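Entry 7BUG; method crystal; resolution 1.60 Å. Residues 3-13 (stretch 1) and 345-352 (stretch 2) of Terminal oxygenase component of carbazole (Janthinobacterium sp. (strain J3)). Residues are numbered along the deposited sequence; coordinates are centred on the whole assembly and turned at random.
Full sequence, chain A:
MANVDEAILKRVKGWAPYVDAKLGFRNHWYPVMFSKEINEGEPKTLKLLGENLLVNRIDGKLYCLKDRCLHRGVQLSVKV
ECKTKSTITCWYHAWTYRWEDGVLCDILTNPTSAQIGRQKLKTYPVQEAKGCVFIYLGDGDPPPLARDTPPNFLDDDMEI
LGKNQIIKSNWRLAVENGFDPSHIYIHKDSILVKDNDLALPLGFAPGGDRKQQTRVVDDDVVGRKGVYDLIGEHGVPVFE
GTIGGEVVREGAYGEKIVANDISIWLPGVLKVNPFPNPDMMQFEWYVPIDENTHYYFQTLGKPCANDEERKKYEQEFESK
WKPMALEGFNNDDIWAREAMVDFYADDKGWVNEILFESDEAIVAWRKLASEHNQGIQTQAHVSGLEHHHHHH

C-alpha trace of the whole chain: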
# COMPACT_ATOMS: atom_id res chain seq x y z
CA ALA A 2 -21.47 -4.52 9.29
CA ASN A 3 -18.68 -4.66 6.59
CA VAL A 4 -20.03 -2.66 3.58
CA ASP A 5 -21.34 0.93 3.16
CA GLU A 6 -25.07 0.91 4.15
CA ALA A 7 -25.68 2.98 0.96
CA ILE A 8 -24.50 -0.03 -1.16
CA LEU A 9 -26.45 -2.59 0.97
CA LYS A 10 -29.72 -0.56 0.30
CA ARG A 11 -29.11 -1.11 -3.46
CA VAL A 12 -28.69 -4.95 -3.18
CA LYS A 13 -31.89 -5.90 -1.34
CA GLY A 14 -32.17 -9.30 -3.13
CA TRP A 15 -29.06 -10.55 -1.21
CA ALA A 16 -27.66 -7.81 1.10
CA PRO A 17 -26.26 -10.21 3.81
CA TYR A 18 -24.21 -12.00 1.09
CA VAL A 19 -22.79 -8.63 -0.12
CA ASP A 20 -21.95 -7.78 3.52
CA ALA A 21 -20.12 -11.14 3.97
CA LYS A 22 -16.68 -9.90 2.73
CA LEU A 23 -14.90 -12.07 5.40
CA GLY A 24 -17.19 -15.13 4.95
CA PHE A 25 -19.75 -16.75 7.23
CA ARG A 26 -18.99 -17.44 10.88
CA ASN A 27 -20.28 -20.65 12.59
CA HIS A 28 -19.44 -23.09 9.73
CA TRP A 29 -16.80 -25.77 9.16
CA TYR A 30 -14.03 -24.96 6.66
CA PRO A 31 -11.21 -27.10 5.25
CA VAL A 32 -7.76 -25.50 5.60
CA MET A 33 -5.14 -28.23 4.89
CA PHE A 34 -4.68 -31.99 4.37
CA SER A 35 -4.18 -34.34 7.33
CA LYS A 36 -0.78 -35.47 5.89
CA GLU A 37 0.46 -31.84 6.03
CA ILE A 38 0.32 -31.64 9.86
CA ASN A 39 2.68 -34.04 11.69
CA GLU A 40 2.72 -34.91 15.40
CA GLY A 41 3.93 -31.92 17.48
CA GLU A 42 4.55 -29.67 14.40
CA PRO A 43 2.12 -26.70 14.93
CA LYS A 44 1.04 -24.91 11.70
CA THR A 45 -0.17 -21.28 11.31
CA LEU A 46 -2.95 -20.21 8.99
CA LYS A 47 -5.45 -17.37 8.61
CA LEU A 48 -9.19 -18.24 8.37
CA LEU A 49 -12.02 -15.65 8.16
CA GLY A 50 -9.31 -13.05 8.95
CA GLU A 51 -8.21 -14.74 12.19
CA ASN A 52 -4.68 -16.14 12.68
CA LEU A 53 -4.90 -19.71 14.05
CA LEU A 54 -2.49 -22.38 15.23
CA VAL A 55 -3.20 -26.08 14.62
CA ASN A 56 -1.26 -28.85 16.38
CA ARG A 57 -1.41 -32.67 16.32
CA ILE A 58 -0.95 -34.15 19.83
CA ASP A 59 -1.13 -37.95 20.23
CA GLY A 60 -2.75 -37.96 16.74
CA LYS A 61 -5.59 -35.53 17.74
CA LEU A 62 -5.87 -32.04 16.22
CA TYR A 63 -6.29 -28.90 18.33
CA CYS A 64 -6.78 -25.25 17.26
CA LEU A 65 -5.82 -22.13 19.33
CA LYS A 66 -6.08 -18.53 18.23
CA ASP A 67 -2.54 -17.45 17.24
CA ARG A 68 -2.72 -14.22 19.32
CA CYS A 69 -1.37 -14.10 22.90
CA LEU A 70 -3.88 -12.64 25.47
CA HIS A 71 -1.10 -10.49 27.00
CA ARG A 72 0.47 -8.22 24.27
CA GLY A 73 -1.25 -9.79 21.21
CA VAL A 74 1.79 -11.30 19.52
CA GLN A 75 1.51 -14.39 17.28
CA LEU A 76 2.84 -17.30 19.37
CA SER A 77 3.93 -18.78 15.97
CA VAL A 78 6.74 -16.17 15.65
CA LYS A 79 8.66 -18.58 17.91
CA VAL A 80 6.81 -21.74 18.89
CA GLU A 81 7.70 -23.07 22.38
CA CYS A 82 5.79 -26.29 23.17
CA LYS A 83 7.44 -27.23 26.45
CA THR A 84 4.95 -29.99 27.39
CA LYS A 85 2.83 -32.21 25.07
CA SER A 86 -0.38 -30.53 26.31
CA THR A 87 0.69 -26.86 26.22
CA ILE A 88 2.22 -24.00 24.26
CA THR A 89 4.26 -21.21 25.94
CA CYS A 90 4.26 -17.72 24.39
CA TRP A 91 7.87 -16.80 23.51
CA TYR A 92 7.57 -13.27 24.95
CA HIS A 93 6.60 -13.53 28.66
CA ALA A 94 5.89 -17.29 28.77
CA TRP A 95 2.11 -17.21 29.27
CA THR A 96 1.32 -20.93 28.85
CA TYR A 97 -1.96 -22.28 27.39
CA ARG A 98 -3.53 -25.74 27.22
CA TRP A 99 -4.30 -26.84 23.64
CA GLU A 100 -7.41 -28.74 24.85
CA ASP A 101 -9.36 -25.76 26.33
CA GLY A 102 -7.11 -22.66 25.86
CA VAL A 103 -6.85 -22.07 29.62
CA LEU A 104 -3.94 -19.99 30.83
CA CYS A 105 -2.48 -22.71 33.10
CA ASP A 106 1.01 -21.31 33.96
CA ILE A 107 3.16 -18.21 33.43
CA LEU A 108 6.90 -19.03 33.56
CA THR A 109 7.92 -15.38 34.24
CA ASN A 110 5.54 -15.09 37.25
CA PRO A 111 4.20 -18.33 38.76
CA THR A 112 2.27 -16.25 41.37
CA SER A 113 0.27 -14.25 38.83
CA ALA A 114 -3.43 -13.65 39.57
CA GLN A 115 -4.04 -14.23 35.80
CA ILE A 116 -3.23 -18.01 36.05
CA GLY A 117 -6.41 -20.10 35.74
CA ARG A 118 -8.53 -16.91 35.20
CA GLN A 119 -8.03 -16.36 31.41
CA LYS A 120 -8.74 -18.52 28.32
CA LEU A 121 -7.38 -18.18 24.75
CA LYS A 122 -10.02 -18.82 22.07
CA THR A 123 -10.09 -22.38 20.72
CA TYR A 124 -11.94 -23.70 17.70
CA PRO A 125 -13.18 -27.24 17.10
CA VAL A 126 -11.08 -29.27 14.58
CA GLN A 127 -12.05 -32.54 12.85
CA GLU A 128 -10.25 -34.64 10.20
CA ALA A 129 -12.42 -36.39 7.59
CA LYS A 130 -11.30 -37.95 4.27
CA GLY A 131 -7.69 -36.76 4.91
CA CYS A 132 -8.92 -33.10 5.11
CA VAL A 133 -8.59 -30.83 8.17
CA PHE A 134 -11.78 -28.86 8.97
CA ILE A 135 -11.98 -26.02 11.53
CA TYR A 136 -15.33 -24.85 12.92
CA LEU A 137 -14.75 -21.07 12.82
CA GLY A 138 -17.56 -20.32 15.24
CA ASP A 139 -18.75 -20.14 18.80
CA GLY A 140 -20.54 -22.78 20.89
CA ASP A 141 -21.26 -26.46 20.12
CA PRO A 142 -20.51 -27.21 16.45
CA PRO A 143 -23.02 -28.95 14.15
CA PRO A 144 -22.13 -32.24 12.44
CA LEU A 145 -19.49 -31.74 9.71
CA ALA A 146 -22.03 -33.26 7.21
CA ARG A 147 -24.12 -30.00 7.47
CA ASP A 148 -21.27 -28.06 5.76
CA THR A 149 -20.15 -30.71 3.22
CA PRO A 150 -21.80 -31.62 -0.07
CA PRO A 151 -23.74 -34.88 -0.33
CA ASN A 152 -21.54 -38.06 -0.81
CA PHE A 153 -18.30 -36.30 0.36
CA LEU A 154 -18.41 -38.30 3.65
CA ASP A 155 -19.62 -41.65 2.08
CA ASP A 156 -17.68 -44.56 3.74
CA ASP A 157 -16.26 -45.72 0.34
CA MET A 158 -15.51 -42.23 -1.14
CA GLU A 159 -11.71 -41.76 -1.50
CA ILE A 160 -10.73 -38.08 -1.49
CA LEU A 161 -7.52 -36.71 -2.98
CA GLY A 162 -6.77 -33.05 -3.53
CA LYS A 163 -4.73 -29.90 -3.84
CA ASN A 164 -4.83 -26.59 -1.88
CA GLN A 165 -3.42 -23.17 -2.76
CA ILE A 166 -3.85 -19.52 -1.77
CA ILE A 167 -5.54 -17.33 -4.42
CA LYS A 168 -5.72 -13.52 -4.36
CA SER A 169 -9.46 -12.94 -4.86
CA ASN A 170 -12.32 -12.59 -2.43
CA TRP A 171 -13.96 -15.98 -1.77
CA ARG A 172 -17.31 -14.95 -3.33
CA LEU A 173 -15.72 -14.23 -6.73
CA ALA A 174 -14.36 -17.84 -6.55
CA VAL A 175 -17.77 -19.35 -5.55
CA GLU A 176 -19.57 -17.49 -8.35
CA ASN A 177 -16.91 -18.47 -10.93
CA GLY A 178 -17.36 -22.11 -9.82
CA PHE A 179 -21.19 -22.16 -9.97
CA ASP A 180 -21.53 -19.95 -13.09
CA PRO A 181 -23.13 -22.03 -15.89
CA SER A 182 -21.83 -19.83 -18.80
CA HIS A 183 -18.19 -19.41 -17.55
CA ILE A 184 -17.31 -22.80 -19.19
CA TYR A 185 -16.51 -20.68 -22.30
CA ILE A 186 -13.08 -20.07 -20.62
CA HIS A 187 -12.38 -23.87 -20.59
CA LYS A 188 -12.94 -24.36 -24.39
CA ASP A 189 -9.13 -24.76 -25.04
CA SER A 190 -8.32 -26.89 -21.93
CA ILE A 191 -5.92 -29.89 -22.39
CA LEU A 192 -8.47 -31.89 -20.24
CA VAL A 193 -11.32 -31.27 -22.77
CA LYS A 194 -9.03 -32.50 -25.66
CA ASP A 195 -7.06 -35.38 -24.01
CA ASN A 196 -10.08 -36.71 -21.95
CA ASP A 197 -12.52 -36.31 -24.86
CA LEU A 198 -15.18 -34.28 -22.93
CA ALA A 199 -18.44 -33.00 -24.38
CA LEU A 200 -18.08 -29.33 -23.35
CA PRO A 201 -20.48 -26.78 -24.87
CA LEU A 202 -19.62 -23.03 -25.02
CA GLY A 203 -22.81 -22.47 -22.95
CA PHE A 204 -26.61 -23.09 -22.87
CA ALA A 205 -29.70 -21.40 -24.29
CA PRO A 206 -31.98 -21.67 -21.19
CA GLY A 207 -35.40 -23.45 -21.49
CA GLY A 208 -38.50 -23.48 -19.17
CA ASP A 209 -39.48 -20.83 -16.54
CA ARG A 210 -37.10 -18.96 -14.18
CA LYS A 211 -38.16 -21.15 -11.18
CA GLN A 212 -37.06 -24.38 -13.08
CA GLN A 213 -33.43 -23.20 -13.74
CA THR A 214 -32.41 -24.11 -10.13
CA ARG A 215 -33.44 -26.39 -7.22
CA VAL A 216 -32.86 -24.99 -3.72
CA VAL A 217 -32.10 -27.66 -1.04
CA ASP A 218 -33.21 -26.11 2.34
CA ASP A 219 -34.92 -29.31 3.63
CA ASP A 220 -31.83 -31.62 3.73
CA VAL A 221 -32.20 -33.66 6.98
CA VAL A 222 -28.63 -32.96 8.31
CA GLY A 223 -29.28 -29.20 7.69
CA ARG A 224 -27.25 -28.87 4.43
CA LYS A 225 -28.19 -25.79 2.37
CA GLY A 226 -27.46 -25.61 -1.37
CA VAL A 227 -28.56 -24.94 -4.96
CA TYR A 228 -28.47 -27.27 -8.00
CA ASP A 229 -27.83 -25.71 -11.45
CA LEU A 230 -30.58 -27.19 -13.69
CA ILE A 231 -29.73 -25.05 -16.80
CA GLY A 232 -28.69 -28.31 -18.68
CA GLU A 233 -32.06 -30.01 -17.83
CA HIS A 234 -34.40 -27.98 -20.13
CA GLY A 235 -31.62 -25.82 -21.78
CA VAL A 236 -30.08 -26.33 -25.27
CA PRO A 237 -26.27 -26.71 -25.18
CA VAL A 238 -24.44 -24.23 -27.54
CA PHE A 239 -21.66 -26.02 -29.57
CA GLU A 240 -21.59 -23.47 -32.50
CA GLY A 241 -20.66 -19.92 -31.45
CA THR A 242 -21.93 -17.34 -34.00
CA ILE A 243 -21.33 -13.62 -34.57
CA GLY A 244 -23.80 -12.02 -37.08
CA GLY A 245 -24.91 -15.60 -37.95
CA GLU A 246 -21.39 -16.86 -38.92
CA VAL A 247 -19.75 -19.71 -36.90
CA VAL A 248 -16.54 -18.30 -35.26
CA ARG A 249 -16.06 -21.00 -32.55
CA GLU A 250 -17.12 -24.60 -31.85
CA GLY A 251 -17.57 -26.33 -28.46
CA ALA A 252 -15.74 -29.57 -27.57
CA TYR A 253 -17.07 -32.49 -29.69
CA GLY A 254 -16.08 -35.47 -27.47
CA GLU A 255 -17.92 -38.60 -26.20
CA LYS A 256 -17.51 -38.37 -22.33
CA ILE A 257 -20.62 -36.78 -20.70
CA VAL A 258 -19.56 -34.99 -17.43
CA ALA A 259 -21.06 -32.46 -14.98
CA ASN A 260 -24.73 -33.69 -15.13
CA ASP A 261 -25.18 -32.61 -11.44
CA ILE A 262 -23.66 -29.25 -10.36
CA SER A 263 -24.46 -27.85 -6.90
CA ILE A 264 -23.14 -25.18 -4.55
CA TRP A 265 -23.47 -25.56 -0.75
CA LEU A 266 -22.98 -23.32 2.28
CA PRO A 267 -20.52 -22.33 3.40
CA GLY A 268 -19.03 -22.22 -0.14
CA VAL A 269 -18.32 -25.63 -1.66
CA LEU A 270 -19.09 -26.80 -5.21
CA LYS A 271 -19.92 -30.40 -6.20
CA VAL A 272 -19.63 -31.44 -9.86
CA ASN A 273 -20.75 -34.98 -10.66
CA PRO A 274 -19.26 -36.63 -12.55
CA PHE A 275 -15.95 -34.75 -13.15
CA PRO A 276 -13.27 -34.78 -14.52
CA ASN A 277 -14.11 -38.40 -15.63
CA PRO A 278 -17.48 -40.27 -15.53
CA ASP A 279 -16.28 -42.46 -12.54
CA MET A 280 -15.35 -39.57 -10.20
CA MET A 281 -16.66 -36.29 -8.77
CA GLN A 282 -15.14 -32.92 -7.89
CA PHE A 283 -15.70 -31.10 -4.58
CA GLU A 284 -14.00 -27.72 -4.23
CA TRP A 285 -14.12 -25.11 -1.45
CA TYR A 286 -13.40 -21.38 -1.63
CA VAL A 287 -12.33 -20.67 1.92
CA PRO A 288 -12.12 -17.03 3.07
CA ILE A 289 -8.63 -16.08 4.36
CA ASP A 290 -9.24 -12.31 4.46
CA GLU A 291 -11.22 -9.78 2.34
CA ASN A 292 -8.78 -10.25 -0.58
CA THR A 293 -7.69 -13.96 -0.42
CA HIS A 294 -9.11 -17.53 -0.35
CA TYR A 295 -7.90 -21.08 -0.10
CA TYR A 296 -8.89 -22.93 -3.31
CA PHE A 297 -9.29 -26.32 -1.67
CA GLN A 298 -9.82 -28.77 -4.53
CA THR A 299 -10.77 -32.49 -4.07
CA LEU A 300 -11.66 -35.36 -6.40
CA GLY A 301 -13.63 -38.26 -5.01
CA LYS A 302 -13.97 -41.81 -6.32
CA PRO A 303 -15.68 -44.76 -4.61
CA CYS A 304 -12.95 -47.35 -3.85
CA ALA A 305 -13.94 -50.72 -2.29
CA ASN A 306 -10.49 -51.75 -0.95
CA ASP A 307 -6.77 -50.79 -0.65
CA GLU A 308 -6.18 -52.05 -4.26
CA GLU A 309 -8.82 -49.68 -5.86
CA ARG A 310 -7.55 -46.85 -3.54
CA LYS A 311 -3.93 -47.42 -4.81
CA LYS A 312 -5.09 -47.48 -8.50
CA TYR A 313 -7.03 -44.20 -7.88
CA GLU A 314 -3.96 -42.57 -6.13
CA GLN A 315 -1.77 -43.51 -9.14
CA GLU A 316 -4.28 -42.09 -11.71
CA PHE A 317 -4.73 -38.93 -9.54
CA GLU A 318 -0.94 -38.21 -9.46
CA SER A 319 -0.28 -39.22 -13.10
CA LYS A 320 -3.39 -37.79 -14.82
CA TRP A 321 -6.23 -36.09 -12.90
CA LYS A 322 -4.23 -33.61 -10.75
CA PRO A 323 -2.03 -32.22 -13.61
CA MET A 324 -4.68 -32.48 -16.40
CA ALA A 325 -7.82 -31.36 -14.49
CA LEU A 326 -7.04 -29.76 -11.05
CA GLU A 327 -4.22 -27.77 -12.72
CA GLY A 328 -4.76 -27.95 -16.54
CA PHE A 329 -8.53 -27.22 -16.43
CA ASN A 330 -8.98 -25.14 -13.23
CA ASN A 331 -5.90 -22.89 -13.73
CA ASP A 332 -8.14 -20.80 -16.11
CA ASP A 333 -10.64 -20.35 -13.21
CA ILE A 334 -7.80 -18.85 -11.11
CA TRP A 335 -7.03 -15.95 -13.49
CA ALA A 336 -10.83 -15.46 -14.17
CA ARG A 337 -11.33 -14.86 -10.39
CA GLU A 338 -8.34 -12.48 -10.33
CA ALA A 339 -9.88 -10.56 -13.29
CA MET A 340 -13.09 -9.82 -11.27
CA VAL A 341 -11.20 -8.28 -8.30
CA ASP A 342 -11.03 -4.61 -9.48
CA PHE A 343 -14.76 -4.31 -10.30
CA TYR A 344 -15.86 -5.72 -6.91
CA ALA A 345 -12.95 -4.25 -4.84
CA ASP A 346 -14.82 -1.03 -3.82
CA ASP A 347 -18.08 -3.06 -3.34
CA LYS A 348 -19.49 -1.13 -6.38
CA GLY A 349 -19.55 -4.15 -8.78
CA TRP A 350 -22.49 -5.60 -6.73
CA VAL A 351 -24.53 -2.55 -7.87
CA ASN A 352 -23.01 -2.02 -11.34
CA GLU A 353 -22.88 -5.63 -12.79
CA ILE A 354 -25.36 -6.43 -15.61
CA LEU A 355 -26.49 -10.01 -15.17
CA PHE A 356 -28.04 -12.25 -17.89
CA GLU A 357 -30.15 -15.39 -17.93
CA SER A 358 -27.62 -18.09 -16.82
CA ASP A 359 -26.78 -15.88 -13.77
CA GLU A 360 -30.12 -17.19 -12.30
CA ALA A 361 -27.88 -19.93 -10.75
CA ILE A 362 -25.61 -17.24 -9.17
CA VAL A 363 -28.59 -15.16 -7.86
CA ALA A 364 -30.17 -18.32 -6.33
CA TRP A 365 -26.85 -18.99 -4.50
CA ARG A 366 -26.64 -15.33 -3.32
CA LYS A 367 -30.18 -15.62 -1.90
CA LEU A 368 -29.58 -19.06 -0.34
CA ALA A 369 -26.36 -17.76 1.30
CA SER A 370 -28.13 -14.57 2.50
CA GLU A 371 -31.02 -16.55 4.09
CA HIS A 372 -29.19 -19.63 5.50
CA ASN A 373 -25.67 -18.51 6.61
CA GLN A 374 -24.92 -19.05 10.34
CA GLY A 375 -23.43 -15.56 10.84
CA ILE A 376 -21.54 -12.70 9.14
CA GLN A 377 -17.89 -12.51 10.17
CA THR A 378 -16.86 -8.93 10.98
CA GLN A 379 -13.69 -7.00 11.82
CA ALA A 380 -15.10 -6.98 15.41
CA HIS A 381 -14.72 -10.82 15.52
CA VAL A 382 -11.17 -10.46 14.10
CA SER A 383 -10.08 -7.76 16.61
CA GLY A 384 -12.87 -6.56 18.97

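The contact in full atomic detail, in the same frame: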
# COMPACT_ATOMS: atom_id res chain seq x y z
N ASN A 3 -19.99 -4.68 7.29
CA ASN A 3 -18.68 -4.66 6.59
C ASN A 3 -18.68 -3.69 5.40
O ASN A 3 -17.60 -3.35 4.94
CB ASN A 3 -18.26 -6.03 6.09
CG ASN A 3 -18.01 -7.02 7.22
OD1 ASN A 3 -17.32 -6.68 8.18
ND2 ASN A 3 -18.54 -8.24 7.11
N VAL A 4 -19.84 -3.38 4.87
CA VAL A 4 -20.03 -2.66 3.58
C VAL A 4 -20.86 -1.41 3.84
O VAL A 4 -21.75 -1.47 4.66
CB VAL A 4 -20.71 -3.60 2.57
CG1 VAL A 4 -21.20 -2.88 1.32
CG2 VAL A 4 -19.79 -4.73 2.19
N ASP A 5 -20.55 -0.33 3.11
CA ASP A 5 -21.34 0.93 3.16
C ASP A 5 -22.83 0.59 3.14
O ASP A 5 -23.28 -0.10 2.22
CB ASP A 5 -20.95 1.82 1.99
CG ASP A 5 -21.32 3.27 2.26
OD1 ASP A 5 -22.53 3.57 2.27
OD2 ASP A 5 -20.40 4.04 2.56
N GLU A 6 -23.59 1.08 4.11
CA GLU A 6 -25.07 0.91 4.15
C GLU A 6 -25.68 1.39 2.83
O GLU A 6 -26.71 0.80 2.38
CB GLU A 6 -25.70 1.66 5.33
CG GLU A 6 -25.56 0.95 6.67
CD GLU A 6 -26.06 -0.48 6.77
OE1 GLU A 6 -27.08 -0.82 6.12
OE2 GLU A 6 -25.41 -1.29 7.50
N ALA A 7 -25.13 2.42 2.22
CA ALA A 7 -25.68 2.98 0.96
C ALA A 7 -25.61 1.96 -0.18
O ALA A 7 -26.51 2.01 -1.08
CB ALA A 7 -24.96 4.24 0.57
N ILE A 8 -24.58 1.11 -0.21
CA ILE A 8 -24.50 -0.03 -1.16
C ILE A 8 -25.48 -1.14 -0.76
O ILE A 8 -26.15 -1.69 -1.64
CB ILE A 8 -23.05 -0.54 -1.23
CG1 ILE A 8 -22.15 0.55 -1.79
CG2 ILE A 8 -22.96 -1.82 -2.03
CD1 ILE A 8 -20.69 0.25 -1.69
N LEU A 9 -25.58 -1.47 0.53
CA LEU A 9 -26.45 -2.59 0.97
C LEU A 9 -27.92 -2.27 0.62
O LEU A 9 -28.63 -3.19 0.32
CB LEU A 9 -26.25 -2.88 2.46
CG LEU A 9 -24.86 -3.40 2.85
CD1 LEU A 9 -24.75 -3.68 4.36
CD2 LEU A 9 -24.45 -4.64 2.04
N LYS A 10 -28.33 -0.99 0.64
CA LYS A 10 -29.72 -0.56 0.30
C LYS A 10 -30.02 -0.78 -1.19
O LYS A 10 -31.20 -0.82 -1.56
CB LYS A 10 -29.91 0.93 0.60
CG LYS A 10 -30.17 1.24 2.06
CD LYS A 10 -30.57 2.69 2.31
CE LYS A 10 -30.88 2.96 3.76
NZ LYS A 10 -29.70 2.70 4.63
N ARG A 11 -28.99 -0.94 -2.01
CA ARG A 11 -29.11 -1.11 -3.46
C ARG A 11 -29.02 -2.59 -3.83
O ARG A 11 -29.14 -2.88 -5.01
CB ARG A 11 -28.03 -0.28 -4.16
CG ARG A 11 -28.08 1.18 -3.73
CD ARG A 11 -27.76 2.14 -4.86
NE ARG A 11 -28.63 1.81 -5.98
CZ ARG A 11 -28.37 2.06 -7.25
NH1 ARG A 11 -27.24 2.66 -7.58
NH2 ARG A 11 -29.24 1.69 -8.18
N VAL A 12 -28.82 -3.50 -2.87
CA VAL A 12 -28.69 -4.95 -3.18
C VAL A 12 -29.65 -5.75 -2.31
O VAL A 12 -29.25 -6.76 -1.69
CB VAL A 12 -27.25 -5.47 -3.06
CG1 VAL A 12 -26.41 -4.89 -4.18
CG2 VAL A 12 -26.67 -5.15 -1.70
N LYS A 13 -30.92 -5.35 -2.30
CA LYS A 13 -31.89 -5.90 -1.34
C LYS A 13 -32.28 -7.34 -1.65
O LYS A 13 -32.87 -7.92 -0.78
CB LYS A 13 -33.05 -4.89 -1.25
CG LYS A 13 -32.63 -3.63 -0.51
CD LYS A 13 -33.77 -2.77 0.01
CE LYS A 13 -34.61 -2.26 -1.14
NZ LYS A 13 -33.76 -1.61 -2.17
N ALA A 345 -13.89 -4.62 -5.93
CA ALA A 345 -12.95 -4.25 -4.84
C ALA A 345 -13.50 -3.12 -3.97
O ALA A 345 -13.19 -3.13 -2.77
CB ALA A 345 -11.61 -3.84 -5.41
N ASP A 346 -14.27 -2.20 -4.53
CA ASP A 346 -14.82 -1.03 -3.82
C ASP A 346 -16.27 -1.32 -3.45
O ASP A 346 -16.99 -0.36 -3.05
CB ASP A 346 -14.74 0.23 -4.68
CG ASP A 346 -15.29 0.01 -6.09
OD1 ASP A 346 -15.74 -1.12 -6.39
OD2 ASP A 346 -15.23 0.96 -6.91
N ASP A 347 -16.70 -2.58 -3.60
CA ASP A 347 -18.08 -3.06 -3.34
C ASP A 347 -19.04 -2.51 -4.39
O ASP A 347 -20.22 -2.85 -4.29
CB ASP A 347 -18.57 -2.73 -1.92
CG ASP A 347 -17.71 -3.36 -0.84
OD1 ASP A 347 -17.44 -4.53 -0.97
OD2 ASP A 347 -17.37 -2.68 0.16
N LYS A 348 -18.57 -1.75 -5.38
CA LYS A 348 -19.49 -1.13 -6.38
C LYS A 348 -19.94 -2.16 -7.42
O LYS A 348 -21.05 -2.02 -7.97
CB LYS A 348 -18.84 0.09 -7.03
CG LYS A 348 -18.65 1.28 -6.09
CD LYS A 348 -18.20 2.54 -6.79
CE LYS A 348 -17.64 3.59 -5.84
NZ LYS A 348 -17.05 4.73 -6.59
N GLY A 349 -19.16 -3.21 -7.71
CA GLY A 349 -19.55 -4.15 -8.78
C GLY A 349 -20.87 -4.87 -8.45
O GLY A 349 -21.61 -5.24 -9.38
N TRP A 350 -21.23 -4.97 -7.15
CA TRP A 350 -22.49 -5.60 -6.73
C TRP A 350 -23.67 -4.75 -7.19
O TRP A 350 -24.76 -5.32 -7.43
CB TRP A 350 -22.55 -5.82 -5.20
CG TRP A 350 -21.39 -6.62 -4.69
CD1 TRP A 350 -20.38 -6.13 -3.90
CD2 TRP A 350 -21.14 -8.02 -4.85
NE1 TRP A 350 -19.49 -7.12 -3.62
CE2 TRP A 350 -19.95 -8.30 -4.13
CE3 TRP A 350 -21.80 -9.07 -5.48
CZ2 TRP A 350 -19.40 -9.58 -4.10
CZ3 TRP A 350 -21.24 -10.33 -5.48
CH2 TRP A 350 -20.05 -10.57 -4.78
N VAL A 351 -23.45 -3.45 -7.38
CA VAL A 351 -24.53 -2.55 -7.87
C VAL A 351 -24.44 -2.43 -9.39
O VAL A 351 -25.51 -2.42 -10.07
CB VAL A 351 -24.47 -1.19 -7.17
CG1 VAL A 351 -25.52 -0.25 -7.72
CG2 VAL A 351 -24.62 -1.33 -5.67
N ASN A 352 -23.22 -2.42 -9.93
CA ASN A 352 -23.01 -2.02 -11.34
C ASN A 352 -22.95 -3.20 -12.33
O ASN A 352 -23.10 -2.94 -13.54
CB ASN A 352 -21.76 -1.13 -11.46
CG ASN A 352 -21.90 0.19 -10.72
OD1 ASN A 352 -20.92 0.75 -10.23
ND2 ASN A 352 -23.12 0.69 -10.66
O HOH W 1 -18.35 -0.48 1.24

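The centre of this contact is a small apolar cluster built from branched aliphatic side chains. Val-351 gives up more surface than any other residue here, and its CG2 methyl lies 4.0 Å from Ile-8 CG2 and 4.3 Å from Val-12 CG1. Ile-8 and Val-12 sit four residues apart, one on the short helix of the first segment and the other at the close of the type I turn from Leu-9 to Val-12, so helix and turn together bring both side chains round to the same partner. All three CA-to-CB bonds point toward the opposing segment, and the methyl groups of all three meet there.

Val-12 also packs on Trp-350, but on the root of that residue rather than its ring: Val-12 CG1 is 4.1 Å from Trp-350 CB and 3.7 Å from Trp-350 O, while the end of the tryptophan side chain leads away. At the other side of the cluster, Ile-8 uses its m, t rotamer to extend CD1 over the loop that precedes the second helix. Ile-8 CD1 comes within 3.7 Å of Asp-347 CB and 4.0 Å of Asp-346 O. The aspartate thus offers its methylene to the isoleucine while its carboxylate continues past it, with Asp-347 OD2 3.8 Å from Val-4 CG2. The loop itself is shaped by Asp-347, whose phi and psi of 69° and 2° are left-handed, and is braced by the 3.1 Å hydrogen bond from Lys-348 N to Asp-346 OD1.

Arg-11 covers an outer edge of the apolar patch. Val-351 CG1 lies over one face of its guanidinium, 3.4 Å from Arg-11 NH1; this is packing of a methyl against a flat cationic group, and the arginine makes no hydrogen bond across the contact.

Indeed, no direct hydrogen bond joins the two segments. The polar link is a single water at the Val-4 end, which accepts from Asp-5 N at 2.9 Å and donates to Asp-347 OD2 at 2.6 Å. Both oxygens of that carboxylate are also hydrogen-bonded elsewhere in the structure, so the buried acid is not left unsatisfied. Asp-5 has a second role as N-cap: its OD1 accepts from Ala-7 N at 2.8 Å, fixing the start of the helix that carries Ile-8. The rules to be read here are economical: aim a few beta-branched residues at one another, let local capping and turn bonds hold their backbones, and let one water bridge the polar edge.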